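Phosphoribosylaminoimidazole-succinocarboxamide synthase (PDB 2CNU) catalyses the ATP-dependent joining of aspartate to the carboxylate of CAIR, forming SAICAR in de novo purine biosynthesis. Local coordinates at residues I45-I50 with G277-Q282; L31-T36 with L107-H112; L148-E153 with G252-S257. One frame throughout, in Å; residues are numbered along the deposited sequence.

Contact 1: residues I45-I50 with G277-Q282; sequences IMENSI and GVKMPQ
N48 and M280 show how one side-chain amide can stand in for a strand partner, gripping both polar backbone atoms of a single residue. From its CB, at chi1 58°, N48 turns its CG in between its own backbone N and carbonyl carbon, which carries the amide across to the loop 277-282. CG of N48 passes 3.7 Å from CG of K279. OD1 of N48 then accepts from the backbone N of M280 at 2.8 Å, the donor tilted 26° from the carbonyl plane, and has CE of M280 3.3 Å away. ND2 of N48 gives a hydrogen to O of M280 at 3.0 Å, on a lone pair of that carbonyl. Two bonds to one residue fix the rotation of the amide. Beside it the backbone N of E47 donates to O of V278 from well above the carbonyl plane, and two waters bridge O of I45 to the N atoms of G277 and V278. On the buried side the side chains of M280 and M46 cross at about a right angle, SD of M280 lying 3.9 Å from CG of M46, and CE of M280 lies 3.7 Å from CD1 of I50. Here, then, a side-chain amide mimics a peptide group and, with the M46, I50 and M280 cluster beneath, pins the loop after strand 44-45 to the one between helices 261-269 and 282-300, whose P281 occupies the N-cap position of the latter.

Contact 2: residues L31-T36 with L107-H112; sequences LLFVAT and LLVHKH
L31-F33 and L107-V109 run antiparallel as neighbouring strands, their short axes 4.8 Å apart at closest and their directions 142° apart, in the regular register of a beta sheet. They are the last two strands of the four-stranded antiparallel sheet 14-17, 21-27, 30-35 and 106-110. L31 with V109 and F33 with L107 are hydrogen-bonded pairs, each closed by two N-H to O bonds of 2.9 Å between the N of one residue and the O of the other. L32 with L108, between them, is a non-hydrogen-bonded pair whose own CA atoms make CA-H...O contacts, L108 to O of L31 and L32 to O of L107.

The side chains alternate between the faces. L31, F33, L107 and V109 share one, where the methyl CG2 of V109 lies 3.8 Å from CB of L31 and meets the F33 ring obliquely. The ring stands anti to its own carbonyl carbon, chi1 -81°, which brings CE2 of F33 to 3.7 Å from CG2 of V109. It also takes CD1 of L31 at its edge, in plane, and stacks edge-to-face with H75. On the other face L32 and L108 are only loosely apposed, CD1 to CD1 at 4.5 Å, and V26 of strand 21-27 touches both. Beyond the strand end, K111 stretches its extended chain across L31 at about a right angle, while its NZ goes on to a salt bridge with E25. CE of K111 lies 3.8 Å from the methyl CD2 of L31.

Contact 3: residues L148-E153 with G252-S257; sequences LKESQE and GESQDS
E150 meets G252 through the backbone, its O accepting from N of G252 at 2.8 Å in the carbonyl plane, and so a beta turn comes to hold a second loop. E150 and S151 occupy the two central positions of this type II turn from K149 to Q152, closed by the backbone bond from N of Q152 to O of K149; the amide of Q152 also folds back, its OE1 accepting from N of K149.

The tight part gathers round these two residues. OG of S151 donates to O of E253 at 2.7 Å, again in plane. With chi1 at -46°, OG of S151 stands beside its own backbone N and faces that carbonyl, which receives a second, weak bond from NE2 of Q255. NE2 has another partner in O of K250. The extended chain of E150 runs over the peptide of E253, its CG 3.8 Å from O of E253. In one of the two conformers modelled for S254, OG of S254 donates to OE1 of E150 at 2.6 Å, on the syn side and 28° out of the carboxylate plane. An alanine at E150 would keep the backbone bond to G252, but in that conformer the hydroxyl of S254 would probably lose its acceptor and be set free to turn.

The solvent side is looser. K149 is exposed and merely brings its CB near G252, whose backbone angles would jam any CB against the preceding carbonyl oxygen, and the exposed side chain of E253 sets off away from the turn.

W244 of strand 241-245 packs against both S151 and Q255. The turn leads into strand 153-159, while the 252-257 loop runs on from strand 241-245 toward helix 261-269.

Overall arrangement
The chemistry of the three contacts follows their place in the fold. Contact 2 is a strand pair within a sheet, with paired backbone bonds and mostly hydrocarbon side chains. Contacts 1 and 3 join loops, where side-chain polar groups accompany single backbone bonds: an asparagine amide and waters in contact 1, serine hydroxyls and a carboxylate in contact 3. Contact 1 adds an apolar patch that contact 3 lacks. Contacts 1 and 2 are partly buried, whereas contact 3 lies at the surface. Helix 261-269 links the two loop contacts, following 252-257 and preceding 277-282. Contact 3 is nested in the loop closed by contact 1, which alternates with contact 2. Contacts 2 and 3 lie on opposite sides of the chain's centre.

Contact 1: residues I45-I50 with G277-Q282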
loop_
_atom_site.group_PDB
_atom_site.type_symbol
_atom_site.label_atom_id
_atom_site.label_comp_id
_atom_site.label_asym_id
_atom_site.label_seq_id
_atom_site.Cartn_x
_atom_site.Cartn_y
_atom_site.Cartn_z
ATOM N N ILE A 45 15.062 -3.397 0.854
ATOM C CA ILE A 45 14.940 -2.786 -0.460
ATOM C C ILE A 45 15.972 -3.386 -1.405
ATOM O O ILE A 45 17.122 -3.568 -1.015
ATOM C CB ILE A 45 15.122 -1.249 -0.332
ATOM C CG1 ILE A 45 14.155 -0.651 0.696
ATOM C CG2 ILE A 45 14.985 -0.601 -1.662
ATOM C CD1 ILE A 45 14.501 0.784 1.051
ATOM N N MET A 46 15.582 -3.674 -2.629
ATOM C CA MET A 46 16.510 -4.122 -3.633
ATOM C C MET A 46 17.394 -2.939 -4.065
ATOM O O MET A 46 17.017 -1.780 -3.940
ATOM C CB MET A 46 15.781 -4.687 -4.850
ATOM C CG MET A 46 14.873 -5.891 -4.506
ATOM S SD MET A 46 15.796 -7.289 -3.923
ATOM C CE MET A 46 15.424 -7.212 -2.408
ATOM N N GLU A 47 18.549 -3.274 -4.602
ATOM C CA GLU A 47 19.479 -2.221 -5.057
ATOM C C GLU A 47 18.959 -1.460 -6.276
ATOM O O GLU A 47 19.160 -0.277 -6.359
ATOM C CB GLU A 47 20.831 -2.829 -5.373
ATOM C CG GLU A 47 21.945 -1.882 -5.692
ATOM C CD GLU A 47 22.120 -1.610 -7.167
ATOM O OE1 GLU A 47 22.834 -0.622 -7.473
ATOM O OE2 GLU A 47 21.588 -2.359 -8.022
ATOM N N ASN A 48 18.362 -2.191 -7.205
ATOM C CA ASN A 48 17.823 -1.655 -8.420
ATOM C C ASN A 48 16.330 -1.670 -8.381
ATOM O O ASN A 48 15.689 -2.170 -7.466
ATOM C CB ASN A 48 18.380 -2.346 -9.648
ATOM C CG ASN A 48 18.149 -3.828 -9.701
ATOM O OD1 ASN A 48 17.917 -4.507 -8.675
ATOM N ND2 ASN A 48 18.218 -4.395 -10.921
ATOM N N SER A 49 15.732 -1.057 -9.406
ATOM C CA SER A 49 14.356 -0.728 -9.414
ATOM C C SER A 49 13.547 -1.424 -10.511
ATOM O O SER A 49 14.108 -2.042 -11.417
ATOM C CB SER A 49 14.280 0.787 -9.674
ATOM O OG SER A 49 14.619 1.321 -8.422
ATOM N N ILE A 50 12.227 -1.345 -10.408
ATOM C CA ILE A 50 11.314 -1.912 -11.392
ATOM C C ILE A 50 10.749 -0.747 -12.212
ATOM O O ILE A 50 9.930 0.032 -11.711
ATOM C CB ILE A 50 10.168 -2.661 -10.720
ATOM C CG1 ILE A 50 10.638 -3.755 -9.769
ATOM C CG2 ILE A 50 9.194 -3.199 -11.772
ATOM C CD1 ILE A 50 11.456 -4.855 -10.413
ATOM N N GLY A 277 21.435 -4.396 -0.521
ATOM C CA GLY A 277 22.267 -4.110 -1.672
ATOM C C GLY A 277 22.202 -5.106 -2.808
ATOM O O GLY A 277 23.126 -5.145 -3.614
ATOM N N VAL A 278 21.115 -5.876 -2.930
ATOM C CA VAL A 278 21.029 -6.918 -3.938
ATOM C C VAL A 278 20.450 -6.398 -5.248
ATOM O O VAL A 278 19.355 -5.856 -5.292
ATOM C CB VAL A 278 20.160 -8.107 -3.411
ATOM C CG1 VAL A 278 19.959 -9.112 -4.533
ATOM C CG2 VAL A 278 20.866 -8.788 -2.224
ATOM N N LYS A 279 21.209 -6.568 -6.328
ATOM C CA LYS A 279 20.736 -6.209 -7.673
ATOM C C LYS A 279 20.008 -7.378 -8.275
ATOM O O LYS A 279 20.550 -8.469 -8.446
ATOM C CB LYS A 279 21.924 -5.786 -8.535
ATOM C CG LYS A 279 21.519 -5.309 -9.883
ATOM C CD LYS A 279 22.670 -4.804 -10.729
ATOM C CE LYS A 279 22.151 -4.196 -12.018
ATOM N NZ LYS A 279 23.289 -3.899 -12.958
ATOM N N MET A 280 18.757 -7.162 -8.672
ATOM C CA MET A 280 17.965 -8.156 -9.350
ATOM C C MET A 280 18.419 -8.325 -10.791
ATOM O O MET A 280 18.661 -7.336 -11.455
ATOM C CB MET A 280 16.509 -7.681 -9.407
ATOM C CG MET A 280 15.848 -7.462 -8.079
ATOM S SD MET A 280 14.200 -6.718 -8.222
ATOM C CE MET A 280 14.635 -5.043 -8.576
ATOM N N PRO A 281 18.485 -9.552 -11.281
ATOM C CA PRO A 281 18.800 -9.728 -12.696
ATOM C C PRO A 281 17.663 -9.197 -13.581
ATOM O O PRO A 281 16.510 -9.074 -13.176
ATOM C CB PRO A 281 18.905 -11.242 -12.838
ATOM C CG PRO A 281 19.107 -11.818 -11.452
ATOM C CD PRO A 281 18.333 -10.851 -10.587
ATOM N N GLN A 282 18.049 -8.899 -14.815
ATOM C CA GLN A 282 17.096 -8.282 -15.729
ATOM C C GLN A 282 15.828 -9.096 -15.959
ATOM O O GLN A 282 14.746 -8.553 -16.075
ATOM C CB GLN A 282 17.793 -8.041 -17.066
ATOM C CG GLN A 282 17.003 -7.200 -17.998
ATOM C CD GLN A 282 16.884 -5.828 -17.460
ATOM O OE1 GLN A 282 17.884 -5.204 -17.173
ATOM N NE2 GLN A 282 15.692 -5.367 -17.217
HETATM O O HOH W 1 18.740 -5.801 -1.348
HETATM O O HOH W 2 19.269 -2.739 0.405
#

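Contact 2: residues L31-T36 with L107-H112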
loop_
_atom_site.group_PDB
_atom_site.type_symbol
_atom_site.label_atom_id
_atom_site.label_comp_id
_atom_site.label_asym_id
_atom_site.label_seq_id
_atom_site.Cartn_x
_atom_site.Cartn_y
_atom_site.Cartn_z
ATOM N N LEU A 31 1.834 18.365 0.809
ATOM C CA LEU A 31 2.964 17.459 0.581
ATOM C C LEU A 31 2.929 16.925 -0.847
ATOM O O LEU A 31 1.864 16.919 -1.501
ATOM C CB LEU A 31 2.915 16.292 1.558
ATOM C CG LEU A 31 3.014 16.637 3.041
ATOM C CD1 LEU A 31 2.765 15.433 3.900
ATOM C CD2 LEU A 31 4.360 17.216 3.393
ATOM N N LEU A 32 4.062 16.439 -1.303
ATOM C CA LEU A 32 4.187 15.774 -2.600
ATOM C C LEU A 32 4.672 14.376 -2.319
ATOM O O LEU A 32 5.774 14.191 -1.792
ATOM C CB LEU A 32 5.186 16.512 -3.471
ATOM C CG LEU A 32 5.338 15.978 -4.897
ATOM C CD1 LEU A 32 4.067 16.201 -5.682
ATOM C CD2 LEU A 32 6.521 16.607 -5.581
ATOM N N PHE A 33 3.866 13.367 -2.647
ATOM C CA PHE A 33 4.199 11.973 -2.449
ATOM C C PHE A 33 4.703 11.415 -3.769
ATOM O O PHE A 33 3.907 11.280 -4.727
ATOM C CB PHE A 33 3.003 11.130 -2.053
ATOM C CG PHE A 33 2.616 11.195 -0.589
ATOM C CD1 PHE A 33 2.015 10.108 0.004
ATOM C CD2 PHE A 33 2.821 12.299 0.227
ATOM C CE1 PHE A 33 1.573 10.129 1.332
ATOM C CE2 PHE A 33 2.424 12.278 1.553
ATOM C CZ PHE A 33 1.830 11.205 2.094
ATOM N N VAL A 34 5.986 11.125 -3.846
ATOM C CA VAL A 34 6.630 10.647 -5.112
ATOM C C VAL A 34 6.859 9.158 -4.937
ATOM O O VAL A 34 7.713 8.722 -4.128
ATOM C CB VAL A 34 7.921 11.360 -5.430
ATOM C CG1 VAL A 34 8.360 10.927 -6.815
ATOM C CG2 VAL A 34 7.740 12.860 -5.357
ATOM N N ALA A 35 6.111 8.336 -5.674
ATOM C CA ALA A 35 6.281 6.905 -5.651
ATOM C C ALA A 35 7.437 6.544 -6.563
ATOM O O ALA A 35 7.305 6.662 -7.794
ATOM C CB ALA A 35 5.030 6.220 -6.084
ATOM N N THR A 36 8.534 6.112 -6.006
ATOM C CA THR A 36 9.650 5.649 -6.783
ATOM C C THR A 36 9.396 4.228 -7.297
ATOM O O THR A 36 8.385 3.601 -7.002
ATOM C CB THR A 36 10.969 5.726 -6.011
ATOM O OG1 THR A 36 11.051 4.629 -5.094
ATOM C CG2 THR A 36 11.168 7.081 -5.379
ATOM N N LEU A 107 1.792 12.512 -6.297
ATOM C CA LEU A 107 0.482 13.007 -5.877
ATOM C C LEU A 107 0.647 14.186 -4.933
ATOM O O LEU A 107 1.422 14.107 -3.954
ATOM C CB LEU A 107 -0.292 11.924 -5.168
ATOM C CG LEU A 107 -0.668 10.749 -6.085
ATOM C CD1 LEU A 107 -1.236 9.632 -5.293
ATOM C CD2 LEU A 107 -1.629 11.133 -7.192
ATOM N N LEU A 108 -0.072 15.235 -5.231
ATOM C CA LEU A 108 -0.149 16.425 -4.383
ATOM C C LEU A 108 -1.249 16.162 -3.367
ATOM O O LEU A 108 -2.396 15.883 -3.751
ATOM C CB LEU A 108 -0.474 17.616 -5.249
ATOM C CG LEU A 108 -0.396 18.976 -4.610
ATOM C CD1 LEU A 108 1.063 19.252 -4.295
ATOM C CD2 LEU A 108 -0.973 20.053 -5.480
ATOM N N VAL A 109 -0.923 16.294 -2.070
ATOM C CA VAL A 109 -1.842 15.894 -1.008
ATOM C C VAL A 109 -1.886 16.927 0.103
ATOM O O VAL A 109 -0.903 17.639 0.377
ATOM C CB VAL A 109 -1.510 14.506 -0.452
ATOM C CG1 VAL A 109 -1.451 13.464 -1.595
ATOM C CG2 VAL A 109 -0.238 14.486 0.310
ATOM N N HIS A 110 -3.025 17.015 0.747
ATOM C CA HIS A 110 -3.227 17.856 1.913
ATOM C C HIS A 110 -2.662 17.195 3.143
ATOM O O HIS A 110 -2.860 15.984 3.369
ATOM C CB HIS A 110 -4.709 18.022 2.163
ATOM C CG HIS A 110 -5.458 18.787 1.124
ATOM N ND1 HIS A 110 -5.320 20.141 0.949
ATOM C CD2 HIS A 110 -6.370 18.376 0.202
ATOM C CE1 HIS A 110 -6.119 20.529 -0.036
ATOM N NE2 HIS A 110 -6.778 19.489 -0.497
ATOM N N LYS A 111 -1.950 17.967 3.981
ATOM C CA LYS A 111 -1.627 17.542 5.313
ATOM C C LYS A 111 -2.923 17.452 6.142
ATOM O O LYS A 111 -3.797 18.296 6.076
ATOM C CB LYS A 111 -0.709 18.552 5.978
ATOM C CG LYS A 111 0.675 18.625 5.369
ATOM C CD LYS A 111 1.503 19.697 6.114
ATOM C CE LYS A 111 2.835 19.940 5.478
ATOM N NZ LYS A 111 3.525 21.077 6.202
ATOM N N HIS A 112 -3.003 16.427 6.954
ATOM C CA HIS A 112 -4.087 16.287 7.925
ATOM C C HIS A 112 -3.500 15.786 9.249
ATOM O O HIS A 112 -2.350 15.300 9.277
ATOM C CB HIS A 112 -5.114 15.282 7.418
ATOM C CG HIS A 112 -5.985 15.816 6.327
ATOM N ND1 HIS A 112 -6.931 16.798 6.518
ATOM C CD2 HIS A 112 -6.022 15.514 5.014
ATOM C CE1 HIS A 112 -7.515 17.050 5.362
ATOM N NE2 HIS A 112 -6.990 16.277 4.434
#

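Contact 3: residues L148-E153 with G252-S257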
loop_
_atom_site.group_PDB
_atom_site.type_symbol
_atom_site.label_atom_id
_atom_site.label_comp_id
_atom_site.label_asym_id
_atom_site.label_seq_id
_atom_site.Cartn_x
_atom_site.Cartn_y
_atom_site.Cartn_z
ATOM N N LEU A 148 -9.275 -23.302 11.653
ATOM C CA LEU A 148 -8.945 -22.538 10.436
ATOM C C LEU A 148 -7.742 -23.177 9.804
ATOM O O LEU A 148 -6.777 -23.556 10.447
ATOM C CB LEU A 148 -8.672 -21.078 10.762
ATOM C CG LEU A 148 -9.823 -20.281 11.316
ATOM C CD1 LEU A 148 -9.322 -18.911 11.775
ATOM C CD2 LEU A 148 -10.950 -20.114 10.318
ATOM N N LYS A 149 -7.757 -23.231 8.473
ATOM C CA LYS A 149 -6.612 -23.716 7.683
ATOM C C LYS A 149 -5.910 -22.560 7.041
ATOM O O LYS A 149 -6.455 -21.473 6.876
ATOM C CB LYS A 149 -7.051 -24.777 6.682
ATOM C CG LYS A 149 -7.652 -26.023 7.404
ATOM C CD LYS A 149 -6.673 -26.755 8.368
ATOM C CE LYS A 149 -7.367 -27.965 9.066
ATOM N NZ LYS A 149 -6.382 -28.840 9.696
ATOM N N GLU A 150 -4.694 -22.801 6.629
ATOM C CA GLU A 150 -3.888 -21.690 6.131
ATOM C C GLU A 150 -4.544 -21.035 4.933
ATOM O O GLU A 150 -4.975 -21.737 4.005
ATOM C CB GLU A 150 -2.507 -22.155 5.791
ATOM C CG GLU A 150 -1.567 -20.989 5.509
ATOM C CD GLU A 150 -0.188 -21.314 5.081
ATOM O OE1 GLU A 150 0.514 -20.350 4.627
ATOM O OE2 GLU A 150 0.210 -22.491 5.193
ATOM N N SER A 151 -4.621 -19.722 4.941
ATOM C CA SER A 151 -5.196 -18.958 3.865
ATOM C C SER A 151 -6.708 -18.927 3.840
ATOM O O SER A 151 -7.282 -18.303 2.943
ATOM C CB SER A 151 -4.671 -19.334 2.466
ATOM O OG SER A 151 -3.294 -19.446 2.445
ATOM N N GLN A 152 -7.393 -19.546 4.822
ATOM C CA GLN A 152 -8.814 -19.575 4.882
ATOM C C GLN A 152 -9.371 -18.169 5.131
ATOM O O GLN A 152 -8.753 -17.371 5.849
ATOM C CB GLN A 152 -9.272 -20.535 5.996
ATOM C CG GLN A 152 -10.746 -20.767 6.027
ATOM C CD GLN A 152 -11.117 -21.921 6.922
ATOM O OE1 GLN A 152 -10.291 -22.778 7.231
ATOM N NE2 GLN A 152 -12.368 -21.961 7.342
ATOM N N GLU A 153 -10.550 -17.902 4.595
ATOM C CA GLU A 153 -11.257 -16.674 4.902
ATOM C C GLU A 153 -11.676 -16.670 6.336
ATOM O O GLU A 153 -12.172 -17.698 6.852
ATOM C CB GLU A 153 -12.439 -16.548 3.891
ATOM C CG GLU A 153 -12.995 -15.131 3.658
ATOM C CD GLU A 153 -13.951 -14.933 2.483
ATOM O OE1 GLU A 153 -14.253 -13.753 2.190
ATOM O OE2 GLU A 153 -14.281 -15.922 1.860
ATOM N N GLY A 252 -5.333 -24.342 3.062
ATOM C CA GLY A 252 -4.498 -25.372 3.614
ATOM C C GLY A 252 -3.053 -25.306 3.183
ATOM O O GLY A 252 -2.252 -26.214 3.487
ATOM N N GLU A 253 -2.718 -24.252 2.472
ATOM C CA GLU A 253 -1.388 -24.065 1.950
ATOM C C GLU A 253 -1.140 -22.600 1.740
ATOM O O GLU A 253 -2.034 -21.774 1.803
ATOM C CB GLU A 253 -1.194 -24.879 0.665
ATOM C CG GLU A 253 -2.182 -24.462 -0.449
ATOM C CD GLU A 253 -2.047 -25.296 -1.689
ATOM O OE1 GLU A 253 -2.135 -26.520 -1.529
ATOM O OE2 GLU A 253 -1.849 -24.735 -2.773
ATOM N N SER A 254 0.130 -22.296 1.508
ATOM C CA SER A 254 0.445 -20.921 1.163
ATOM C C SER A 254 0.068 -20.640 -0.294
ATOM O O SER A 254 -0.078 -21.528 -1.108
ATOM C CB SER A 254 1.907 -20.550 1.443
ATOM O OG SER A 254 2.302 -20.766 2.780
ATOM N N GLN A 255 -0.173 -19.368 -0.576
ATOM C CA GLN A 255 -0.455 -18.893 -1.942
ATOM C C GLN A 255 0.802 -18.238 -2.486
ATOM O O GLN A 255 1.508 -17.595 -1.724
ATOM C CB GLN A 255 -1.594 -17.881 -1.985
ATOM C CG GLN A 255 -2.798 -18.283 -1.171
ATOM C CD GLN A 255 -3.403 -19.623 -1.532
ATOM O OE1 GLN A 255 -3.887 -19.850 -2.657
ATOM N NE2 GLN A 255 -3.346 -20.537 -0.588
ATOM N N ASP A 256 1.007 -18.317 -3.769
ATOM C CA ASP A 256 2.093 -17.509 -4.363
ATOM C C ASP A 256 1.801 -16.015 -4.146
ATOM O O ASP A 256 0.653 -15.562 -4.242
ATOM C CB ASP A 256 2.266 -17.812 -5.849
ATOM C CG ASP A 256 2.915 -19.173 -6.136
ATOM O OD1 ASP A 256 2.967 -19.519 -7.329
ATOM O OD2 ASP A 256 3.430 -19.794 -5.212
ATOM N N SER A 257 2.866 -15.251 -3.964
ATOM C CA SER A 257 2.701 -13.801 -3.978
ATOM C C SER A 257 2.450 -13.345 -5.431
ATOM O O SER A 257 3.292 -13.586 -6.293
ATOM C CB SER A 257 3.936 -13.139 -3.430
ATOM O OG SER A 257 3.906 -11.747 -3.759
#